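Local coordinates for protein porin (Acinetobacter baumannii AB307-0294, PDB 5DL7) that probably forms a beta-barrel pore of the OprD porin family in the outer membrane, letting small solutes such as vanillate pass, at residues Arg28-Asp33 and Glu408-Val413; Asn314-Val319 and Asp352-Gln357. All coordinates share one frame; numbering follows the deposited sequence.

Contact 1: Arg28-Asp33 and Glu408-Val413. With C8E ((hydroxyethyloxy)tri(ethyloxy)octane), chain K.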
ATOM      1  N   ARG A  28     -17.726  -2.350   3.138  1.00 32.04           N
ATOM      2  CA  ARG A  28     -16.962  -2.553   1.877  1.00 34.32           C
ATOM      3  C   ARG A  28     -17.378  -3.826   1.204  1.00 34.97           C
ATOM      4  O   ARG A  28     -17.576  -4.832   1.885  1.00 38.41           O
ATOM      5  CB  ARG A  28     -15.488  -2.737   2.216  1.00 33.60           C
ATOM      6  CG  ARG A  28     -14.897  -1.651   3.059  1.00 35.92           C
ATOM      7  CD  ARG A  28     -14.046  -0.759   2.053  1.00 53.30           C
ATOM      8  NE  ARG A  28     -12.887  -1.454   1.978  1.00 39.46           N
ATOM      9  CZ  ARG A  28     -11.841  -1.681   1.114  1.00 37.16           C
ATOM     10  NH1 ARG A  28     -11.060  -2.532   1.657  1.00 32.05           N
ATOM     11  NH2 ARG A  28     -11.490  -1.227  -0.040  1.00 37.97           N
ATOM     12  N   ASN A  29     -17.635  -3.793  -0.089  1.00 30.14           N
ATOM     13  CA  ASN A  29     -17.881  -4.959  -0.894  1.00 29.36           C
ATOM     14  C   ASN A  29     -16.735  -4.933  -1.958  1.00 29.79           C
ATOM     15  O   ASN A  29     -16.526  -3.852  -2.545  1.00 29.16           O
ATOM     16  CB  ASN A  29     -19.173  -4.781  -1.577  1.00 32.62           C
ATOM     17  CG  ASN A  29     -19.582  -6.032  -2.303  1.00 39.04           C
ATOM     18  OD1 ASN A  29     -19.115  -6.319  -3.349  1.00 40.73           O
ATOM     19  ND2 ASN A  29     -20.375  -6.835  -1.679  1.00 42.99           N
ATOM     20  N   PHE A  30     -15.973  -5.985  -2.022  1.00 28.75           N
ATOM     21  CA  PHE A  30     -14.713  -6.055  -2.836  1.00 27.42           C
ATOM     22  C   PHE A  30     -14.749  -7.367  -3.667  1.00 26.64           C
ATOM     23  O   PHE A  30     -14.765  -8.429  -3.122  1.00 27.30           O
ATOM     24  CB  PHE A  30     -13.606  -6.023  -1.867  1.00 25.96           C
ATOM     25  CG  PHE A  30     -12.241  -5.672  -2.422  1.00 27.64           C
ATOM     26  CD1 PHE A  30     -11.786  -6.057  -3.724  1.00 27.75           C
ATOM     27  CD2 PHE A  30     -11.274  -5.070  -1.572  1.00 28.25           C
ATOM     28  CE1 PHE A  30     -10.529  -5.709  -4.232  1.00 26.58           C
ATOM     29  CE2 PHE A  30      -9.992  -4.698  -2.074  1.00 26.60           C
ATOM     30  CZ  PHE A  30      -9.615  -5.017  -3.397  1.00 27.88           C
ATOM     31  N   TYR A  31     -14.695  -7.234  -4.965  1.00 27.51           N
ATOM     32  CA  TYR A  31     -14.482  -8.393  -5.841  1.00 27.11           C
ATOM     33  C   TYR A  31     -13.098  -8.283  -6.469  1.00 26.91           C
ATOM     34  O   TYR A  31     -12.733  -7.166  -6.932  1.00 25.59           O
ATOM     35  CB  TYR A  31     -15.502  -8.307  -6.999  1.00 29.78           C
ATOM     36  CG  TYR A  31     -15.334  -9.386  -8.037  1.00 31.45           C
ATOM     37  CD1 TYR A  31     -15.480 -10.741  -7.676  1.00 35.54           C
ATOM     38  CD2 TYR A  31     -14.895  -9.104  -9.328  1.00 34.63           C
ATOM     39  CE1 TYR A  31     -15.324 -11.756  -8.620  1.00 37.53           C
ATOM     40  CE2 TYR A  31     -14.698 -10.128 -10.272  1.00 36.45           C
ATOM     41  CZ  TYR A  31     -14.949 -11.447  -9.889  1.00 37.79           C
ATOM     42  OH  TYR A  31     -14.767 -12.448 -10.798  1.00 37.20           O
ATOM     43  N   PHE A  32     -12.355  -9.368  -6.443  1.00 25.42           N
ATOM     44  CA  PHE A  32     -10.949  -9.383  -6.916  1.00 26.40           C
ATOM     45  C   PHE A  32     -10.826 -10.576  -7.848  1.00 26.47           C
ATOM     46  O   PHE A  32     -11.218 -11.661  -7.494  1.00 28.94           O
ATOM     47  CB  PHE A  32     -10.009  -9.594  -5.728  1.00 24.69           C
ATOM     48  CG  PHE A  32      -8.528  -9.655  -6.080  1.00 27.49           C
ATOM     49  CD1 PHE A  32      -7.971 -10.823  -6.615  1.00 27.11           C
ATOM     50  CD2 PHE A  32      -7.692  -8.556  -5.850  1.00 26.93           C
ATOM     51  CE1 PHE A  32      -6.642 -10.896  -6.952  1.00 29.10           C
ATOM     52  CE2 PHE A  32      -6.325  -8.624  -6.173  1.00 27.20           C
ATOM     53  CZ  PHE A  32      -5.821  -9.787  -6.751  1.00 27.20           C
ATOM     54  N   ASP A  33     -10.378 -10.294  -9.060  1.00 26.86           N
ATOM     55  CA  ASP A  33     -10.175 -11.426 -10.035  1.00 26.97           C
ATOM     56  C   ASP A  33      -8.872 -11.149 -10.739  1.00 29.85           C
ATOM     57  O   ASP A  33      -8.859 -10.317 -11.672  1.00 28.19           O
ATOM     58  CB  ASP A  33     -11.299 -11.350 -11.035  1.00 29.57           C
ATOM     59  CG  ASP A  33     -11.137 -12.431 -12.230  1.00 34.23           C
ATOM     60  OD1 ASP A  33     -10.629 -13.542 -11.880  1.00 32.71           O
ATOM     61  OD2 ASP A  33     -11.513 -12.094 -13.441  1.00 35.35           O
ATOM     62  N   GLU A 408      -6.523  -8.495 -14.717  1.00 24.80           N
ATOM     63  CA  GLU A 408      -6.893  -8.362 -13.299  1.00 24.34           C
ATOM     64  C   GLU A 408      -8.031  -7.323 -13.228  1.00 27.45           C
ATOM     65  O   GLU A 408      -7.924  -6.241 -13.893  1.00 27.07           O
ATOM     66  CB  GLU A 408      -5.708  -7.952 -12.479  1.00 25.11           C
ATOM     67  CG  GLU A 408      -5.994  -7.694 -11.028  1.00 24.97           C
ATOM     68  CD  GLU A 408      -4.758  -7.495 -10.115  1.00 26.04           C
ATOM     69  OE1 GLU A 408      -3.681  -7.971 -10.506  1.00 26.82           O
ATOM     70  OE2 GLU A 408      -4.973  -6.931  -9.021  1.00 28.23           O
ATOM     71  N   THR A 409      -9.089  -7.611 -12.477  1.00 25.64           N
ATOM     72  CA  THR A 409     -10.185  -6.709 -12.283  1.00 25.33           C
ATOM     73  C   THR A 409     -10.374  -6.573 -10.722  1.00 27.05           C
ATOM     74  O   THR A 409     -10.223  -7.539  -9.997  1.00 25.88           O
ATOM     75  CB  THR A 409     -11.489  -7.391 -12.794  1.00 28.69           C
ATOM     76  OG1 THR A 409     -11.364  -7.546 -14.202  1.00 29.80           O
ATOM     77  CG2 THR A 409     -12.615  -6.522 -12.462  1.00 32.33           C
ATOM     78  N   ARG A 410     -10.530  -5.370 -10.227  1.00 25.08           N
ATOM     79  CA  ARG A 410     -10.927  -5.153  -8.830  1.00 24.70           C
ATOM     80  C   ARG A 410     -12.156  -4.229  -8.894  1.00 26.82           C
ATOM     81  O   ARG A 410     -12.163  -3.213  -9.537  1.00 27.51           O
ATOM     82  CB  ARG A 410      -9.846  -4.415  -7.982  1.00 23.77           C
ATOM     83  CG  ARG A 410      -8.548  -5.172  -7.896  1.00 23.22           C
ATOM     84  CD  ARG A 410      -7.451  -4.406  -7.063  1.00 24.69           C
ATOM     85  NE  ARG A 410      -6.184  -5.122  -7.229  1.00 26.82           N
ATOM     86  CZ  ARG A 410      -5.070  -4.765  -6.610  1.00 26.41           C
ATOM     87  NH1 ARG A 410      -5.077  -3.777  -5.761  1.00 29.51           N
ATOM     88  NH2 ARG A 410      -3.961  -5.303  -6.967  1.00 25.90           N
ATOM     89  N   LEU A 411     -13.240  -4.618  -8.203  1.00 27.28           N
ATOM     90  CA  LEU A 411     -14.448  -3.814  -8.085  1.00 27.09           C
ATOM     91  C   LEU A 411     -14.720  -3.556  -6.606  1.00 27.53           C
ATOM     92  O   LEU A 411     -14.622  -4.478  -5.800  1.00 29.10           O
ATOM     93  CB  LEU A 411     -15.618  -4.554  -8.680  1.00 30.06           C
ATOM     94  CG  LEU A 411     -15.462  -4.985 -10.175  1.00 30.45           C
ATOM     95  CD1 LEU A 411     -16.702  -5.871 -10.606  1.00 33.30           C
ATOM     96  CD2 LEU A 411     -15.198  -3.835 -11.128  1.00 31.09           C
ATOM     97  N   ASN A 412     -14.982  -2.334  -6.295  1.00 26.86           N
ATOM     98  CA  ASN A 412     -15.241  -1.863  -4.952  1.00 30.86           C
ATOM     99  C   ASN A 412     -16.468  -1.098  -4.812  1.00 31.10           C
ATOM    100  O   ASN A 412     -16.731  -0.124  -5.591  1.00 30.25           O
ATOM    101  CB  ASN A 412     -14.064  -0.982  -4.420  1.00 30.66           C
ATOM    102  CG  ASN A 412     -12.713  -1.696  -4.480  1.00 31.73           C
ATOM    103  OD1 ASN A 412     -11.942  -1.677  -5.453  1.00 32.21           O
ATOM    104  ND2 ASN A 412     -12.438  -2.454  -3.388  1.00 30.75           N
ATOM    105  N   VAL A 413     -17.303  -1.386  -3.820  1.00 30.67           N
ATOM    106  CA  VAL A 413     -18.353  -0.460  -3.403  1.00 33.94           C
ATOM    107  C   VAL A 413     -18.184  -0.238  -1.914  1.00 35.00           C
ATOM    108  O   VAL A 413     -18.114  -1.214  -1.156  1.00 36.04           O
ATOM    109  CB  VAL A 413     -19.802  -0.960  -3.712  1.00 35.41           C
ATOM    110  CG1 VAL A 413     -20.769   0.018  -3.198  1.00 38.48           C
ATOM    111  CG2 VAL A 413     -19.944  -1.280  -5.236  1.00 37.08           C
TER
HETATM  112  O12 C8E K 510     -18.555 -14.172  -8.680  1.00 63.20           O
HETATM  113  C13 C8E K 510     -19.487 -13.172  -8.341  1.00 55.06           C
HETATM  114  C14 C8E K 510     -18.859 -11.798  -8.514  1.00 58.03           C
HETATM  115  O15 C8E K 510     -19.835 -10.755  -8.417  1.00 58.71           O
HETATM  116  C16 C8E K 510     -19.373  -9.442  -8.817  1.00 54.99           C
HETATM  117  C17 C8E K 510     -19.984  -8.524  -7.792  1.00 56.37           C
HETATM  118  O18 C8E K 510     -19.771  -7.132  -8.017  1.00 64.62           O
HETATM  119  C19 C8E K 510     -19.558  -6.435  -6.776  1.00 58.71           C
HETATM  120  C20 C8E K 510     -18.971  -5.036  -6.932  1.00 54.85           C
HETATM  121  O21 C8E K 510     -18.045  -4.717  -5.817  1.00 49.07           O
HETATM  122  O   HOH W   1     -10.176 -10.102 -14.624  1.00 29.33           O
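Tyr31 and Leu411 face each other as a hydrogen-bonded pair midway along two antiparallel strands, 28-33 and 408-413, whose axes run 4.8 Å apart at 176° and whose backbones share six hydrogen bonds. These are the first and last long strands of the chain, so their pairing is the seam that closes the porin barrel. On the face carrying Phe30, Phe32, Arg410 and Asn412, ND2 of Asn412 sits over the centre of the Phe30 ring, 3.3 Å above its plane, while its OD1 turns to Arg389. Arg410 runs extended alongside Phe32, with NE 3.7 Å from ring atom CE2. Its NE and NH2 both grip OE2 of Glu408 side-on, the carboxylate oxygen lying in the guanidinium plane; OE1 of Glu408 is bound by Arg34 and Ser309. The other face carries Asn29, Tyr31, Asp33, Thr409, Leu411 and Val413. Here Leu411 CD1 lies 3.9 Å from Tyr31 CD2, and C16 of the detergent's polyether head lies over one face of the Tyr31 ring, toward its rim. The detergent hydroxyl O21 donates to Asn29 OD1 (3.1 Å), which also accepts from Trp49 NE1. A water 2.9 Å from Thr409 OG1 donates to Asp33 OD2, while Asp33 OD1 forms a salt bridge to Arg47. Buried Arg410 and Asn412 share their face with two phenylalanines, consistent with the barrel's inner side; the detergent-binding face is consistent with its outside.

Contact 2: Asn314-Val319 and Asp352-Gln357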
ATOM      1  N   ASN A 314      12.199  -5.304  -9.244  1.00 19.19           N
ATOM      2  CA  ASN A 314      13.218  -6.358  -9.381  1.00 18.14           C
ATOM      3  C   ASN A 314      14.594  -5.789  -9.508  1.00 19.67           C
ATOM      4  O   ASN A 314      14.785  -4.585  -9.907  1.00 19.99           O
ATOM      5  CB  ASN A 314      12.859  -7.167 -10.599  1.00 19.11           C
ATOM      6  CG  ASN A 314      11.577  -7.925 -10.384  1.00 23.49           C
ATOM      7  OD1 ASN A 314      11.537  -8.875  -9.578  1.00 21.69           O
ATOM      8  ND2 ASN A 314      10.459  -7.506 -10.987  1.00 21.33           N
ATOM      9  N   LYS A 315      15.586  -6.640  -9.259  1.00 19.44           N
ATOM     10  CA  LYS A 315      17.007  -6.360  -9.477  1.00 19.29           C
ATOM     11  C   LYS A 315      17.202  -5.812 -10.943  1.00 19.98           C
ATOM     12  O   LYS A 315      16.748  -6.392 -11.944  1.00 19.66           O
ATOM     13  CB  LYS A 315      17.855  -7.593  -9.240  1.00 20.14           C
ATOM     14  CG  LYS A 315      19.335  -7.248  -9.356  1.00 24.01           C
ATOM     15  CD  LYS A 315      20.345  -8.158  -9.787  1.00 32.02           C
ATOM     16  CE  LYS A 315      21.765  -7.676  -9.927  1.00 27.63           C
ATOM     17  NZ  LYS A 315      22.179  -7.470 -11.242  1.00 31.40           N
ATOM     18  N   ASP A 316      17.831  -4.665 -11.022  1.00 20.25           N
ATOM     19  CA  ASP A 316      18.189  -3.942 -12.239  1.00 20.30           C
ATOM     20  C   ASP A 316      17.085  -3.418 -13.084  1.00 21.60           C
ATOM     21  O   ASP A 316      17.331  -2.859 -14.163  1.00 22.31           O
ATOM     22  CB  ASP A 316      19.115  -4.746 -13.076  1.00 23.19           C
ATOM     23  CG  ASP A 316      20.566  -4.833 -12.388  1.00 26.19           C
ATOM     24  OD1 ASP A 316      20.967  -4.159 -11.463  1.00 28.46           O
ATOM     25  OD2 ASP A 316      21.298  -5.479 -13.126  1.00 31.30           O
ATOM     26  N   GLU A 317      15.846  -3.502 -12.579  1.00 20.11           N
ATOM     27  CA  GLU A 317      14.696  -3.162 -13.445  1.00 19.32           C
ATOM     28  C   GLU A 317      14.634  -1.640 -13.639  1.00 21.73           C
ATOM     29  O   GLU A 317      14.630  -0.907 -12.647  1.00 20.70           O
ATOM     30  CB  GLU A 317      13.474  -3.635 -12.754  1.00 19.34           C
ATOM     31  CG  GLU A 317      12.186  -3.456 -13.526  1.00 21.30           C
ATOM     32  CD  GLU A 317      11.000  -4.270 -13.129  1.00 20.80           C
ATOM     33  OE1 GLU A 317      11.028  -4.937 -12.068  1.00 19.84           O
ATOM     34  OE2 GLU A 317       9.973  -4.234 -13.937  1.00 22.03           O
ATOM     35  N   LYS A 318      14.522  -1.289 -14.903  1.00 20.94           N
ATOM     36  CA  LYS A 318      14.240   0.090 -15.332  1.00 22.25           C
ATOM     37  C   LYS A 318      12.824   0.155 -15.717  1.00 19.86           C
ATOM     38  O   LYS A 318      12.334  -0.670 -16.535  1.00 22.36           O
ATOM     39  CB  LYS A 318      15.109   0.468 -16.542  1.00 23.45           C
ATOM     40  CG  LYS A 318      16.574   0.595 -16.173  1.00 28.56           C
ATOM     41  CD  LYS A 318      17.238   0.950 -17.530  1.00 35.26           C
ATOM     42  CE  LYS A 318      18.701   1.103 -17.355  1.00 38.13           C
ATOM     43  NZ  LYS A 318      19.214  -0.299 -17.394  1.00 39.66           N
ATOM     44  N   VAL A 319      12.082   1.153 -15.233  1.00 19.78           N
ATOM     45  CA  VAL A 319      10.693   1.293 -15.490  1.00 18.46           C
ATOM     46  C   VAL A 319      10.304   2.664 -16.050  1.00 21.05           C
ATOM     47  O   VAL A 319      10.808   3.652 -15.510  1.00 20.29           O
ATOM     48  CB  VAL A 319       9.826   1.064 -14.226  1.00 20.17           C
ATOM     49  CG1 VAL A 319       8.316   1.053 -14.501  1.00 20.60           C
ATOM     50  CG2 VAL A 319      10.145  -0.253 -13.488  1.00 20.04           C
ATOM     51  N   ASP A 352      15.135  -4.988 -18.397  1.00 23.14           N
ATOM     52  CA  ASP A 352      16.443  -5.281 -17.794  1.00 23.31           C
ATOM     53  C   ASP A 352      16.277  -6.010 -16.467  1.00 22.83           C
ATOM     54  O   ASP A 352      17.290  -6.016 -15.714  1.00 23.15           O
ATOM     55  CB  ASP A 352      17.373  -4.056 -17.682  1.00 25.68           C
ATOM     56  CG  ASP A 352      17.683  -3.322 -19.008  1.00 40.08           C
ATOM     57  OD1 ASP A 352      17.621  -4.014 -20.081  1.00 44.48           O
ATOM     58  OD2 ASP A 352      17.988  -2.022 -19.016  1.00 45.75           O
ATOM     59  N   ILE A 353      15.223  -6.736 -16.273  1.00 22.27           N
ATOM     60  CA  ILE A 353      14.966  -7.542 -15.016  1.00 19.49           C
ATOM     61  C   ILE A 353      15.933  -8.706 -14.961  1.00 19.21           C
ATOM     62  O   ILE A 353      16.002  -9.546 -15.877  1.00 21.19           O
ATOM     63  CB  ILE A 353      13.597  -7.977 -14.945  1.00 20.21           C
ATOM     64  CG1 ILE A 353      12.592  -6.803 -14.885  1.00 22.31           C
ATOM     65  CG2 ILE A 353      13.371  -8.991 -13.789  1.00 23.29           C
ATOM     66  CD1 ILE A 353      11.210  -7.292 -15.173  1.00 24.79           C
ATOM     67  N   ASP A 354      16.687  -8.687 -13.825  1.00 19.49           N
ATOM     68  CA  ASP A 354      17.653  -9.750 -13.553  1.00 20.02           C
ATOM     69  C   ASP A 354      17.128 -10.616 -12.416  1.00 19.59           C
ATOM     70  O   ASP A 354      17.059 -10.180 -11.287  1.00 21.24           O
ATOM     71  CB  ASP A 354      19.036  -9.151 -13.212  1.00 23.32           C
ATOM     72  CG  ASP A 354      20.147 -10.182 -13.052  1.00 24.34           C
ATOM     73  OD1 ASP A 354      19.886 -11.383 -12.920  1.00 25.65           O
ATOM     74  OD2 ASP A 354      21.310  -9.672 -12.846  1.00 25.18           O
ATOM     75  N   LEU A 355      16.825 -11.871 -12.726  1.00 18.75           N
ATOM     76  CA  LEU A 355      16.276 -12.852 -11.800  1.00 18.42           C
ATOM     77  C   LEU A 355      17.392 -13.788 -11.251  1.00 20.84           C
ATOM     78  O   LEU A 355      17.079 -14.909 -10.762  1.00 22.08           O
ATOM     79  CB  LEU A 355      15.081 -13.592 -12.333  1.00 20.68           C
ATOM     80  CG  LEU A 355      13.932 -12.647 -12.673  1.00 19.66           C
ATOM     81  CD1 LEU A 355      12.848 -13.478 -13.299  1.00 22.16           C
ATOM     82  CD2 LEU A 355      13.422 -11.893 -11.485  1.00 21.52           C
ATOM     83  N   LEU A 356      18.616 -13.382 -11.498  1.00 19.12           N
ATOM     84  CA  LEU A 356      19.846 -13.895 -10.770  1.00 20.85           C
ATOM     85  C   LEU A 356      20.312 -15.255 -11.251  1.00 19.73           C
ATOM     86  O   LEU A 356      21.539 -15.523 -11.279  1.00 21.75           O
ATOM     87  CB  LEU A 356      19.713 -13.980  -9.220  1.00 23.60           C
ATOM     88  CG  LEU A 356      19.267 -12.712  -8.491  1.00 29.25           C
ATOM     89  CD1 LEU A 356      19.062 -13.048  -6.975  1.00 31.97           C
ATOM     90  CD2 LEU A 356      20.158 -11.566  -8.933  1.00 29.09           C
ATOM     91  N   GLN A 357      19.425 -16.224 -11.486  1.00 19.60           N
ATOM     92  CA  GLN A 357      19.690 -17.599 -11.787  1.00 21.39           C
ATOM     93  C   GLN A 357      19.709 -17.933 -13.293  1.00 21.34           C
ATOM     94  O   GLN A 357      19.722 -19.119 -13.645  1.00 23.13           O
ATOM     95  CB  GLN A 357      18.631 -18.498 -10.926  1.00 22.58           C
ATOM     96  CG  GLN A 357      19.175 -19.799 -10.545  1.00 29.76           C
ATOM     97  CD  GLN A 357      18.450 -20.517  -9.399  1.00 30.73           C
ATOM     98  OE1 GLN A 357      18.357 -19.786  -8.336  1.00 37.20           O
ATOM     99  NE2 GLN A 357      17.897 -21.808  -9.482  1.00 22.97           N
TER
HETATM  100  O   HOH W   2      20.172  -6.040 -15.960  1.00 28.89           O
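Lys315 and Asp354 run alongside each other in the same direction, where a type II beta turn, Asn314 to Glu317, leads into strand 318-327 and packs against residues 352-356 of the neighbouring strand and the loop after it, at a G1 beta bulge formed by Asp352 and Ile353 opposite Phe363. The lysine leaves its backbone with CG anti to N (chi1 -175°) and bends at its last torsion, which brings NZ to Asp354 OD2 at 2.9 Å from above the carboxylate plane. The same NZ meets Asp316 OD2, also from above that carboxylate plane, so one ammonium bridges two acids whose OD2 atoms are 4.2 Å apart and probably offsets their repulsion. Along this lysine, CD touches Leu356 CD2 at 3.5 Å. Lys318 crosses Asp352 and reaches its OD2 with NZ at 2.7 Å, on the anti side. Glu317 lies alongside Ile353, whose CG1 packs against the carboxylate carbon CD, while the CG2 branch touches Asn314 CB at 3.7 Å. Glu317 OE1 is gripped twice by Asn314, through backbone N and ND2, which fixes the carboxylate across the turn; Asn314 OD1 is held by Asn186 and Arg188. Asp354 OD1 accepts from Leu356 N in an Asx turn. Between the backbones, Asp354 N donates to Lys315 O at 3.0 Å, with the donor tilted 26° from the carbonyl plane.

Both contacts belong to the antiparallel barrel wall but share no strand, and their nearest atoms are about 14 Å apart. Contact 1 joins strands from both chain ends in regular register, whereas contact 2 ties neighbouring strands, 318-327 and 341-353, where they give way to turns at the barrel rim. Each is partly buried, yet the centre of contact 2 is about 22 Å from the centre of the chain, that of contact 1 about 16 Å. Six interstrand backbone bonds carry the first; a single one crosses the second, where two salt bridges between the segments take over. In contact 1 the Arg410-Glu408 pair lies within one strand, though Glu408 also reaches Arg34 on the partner strand.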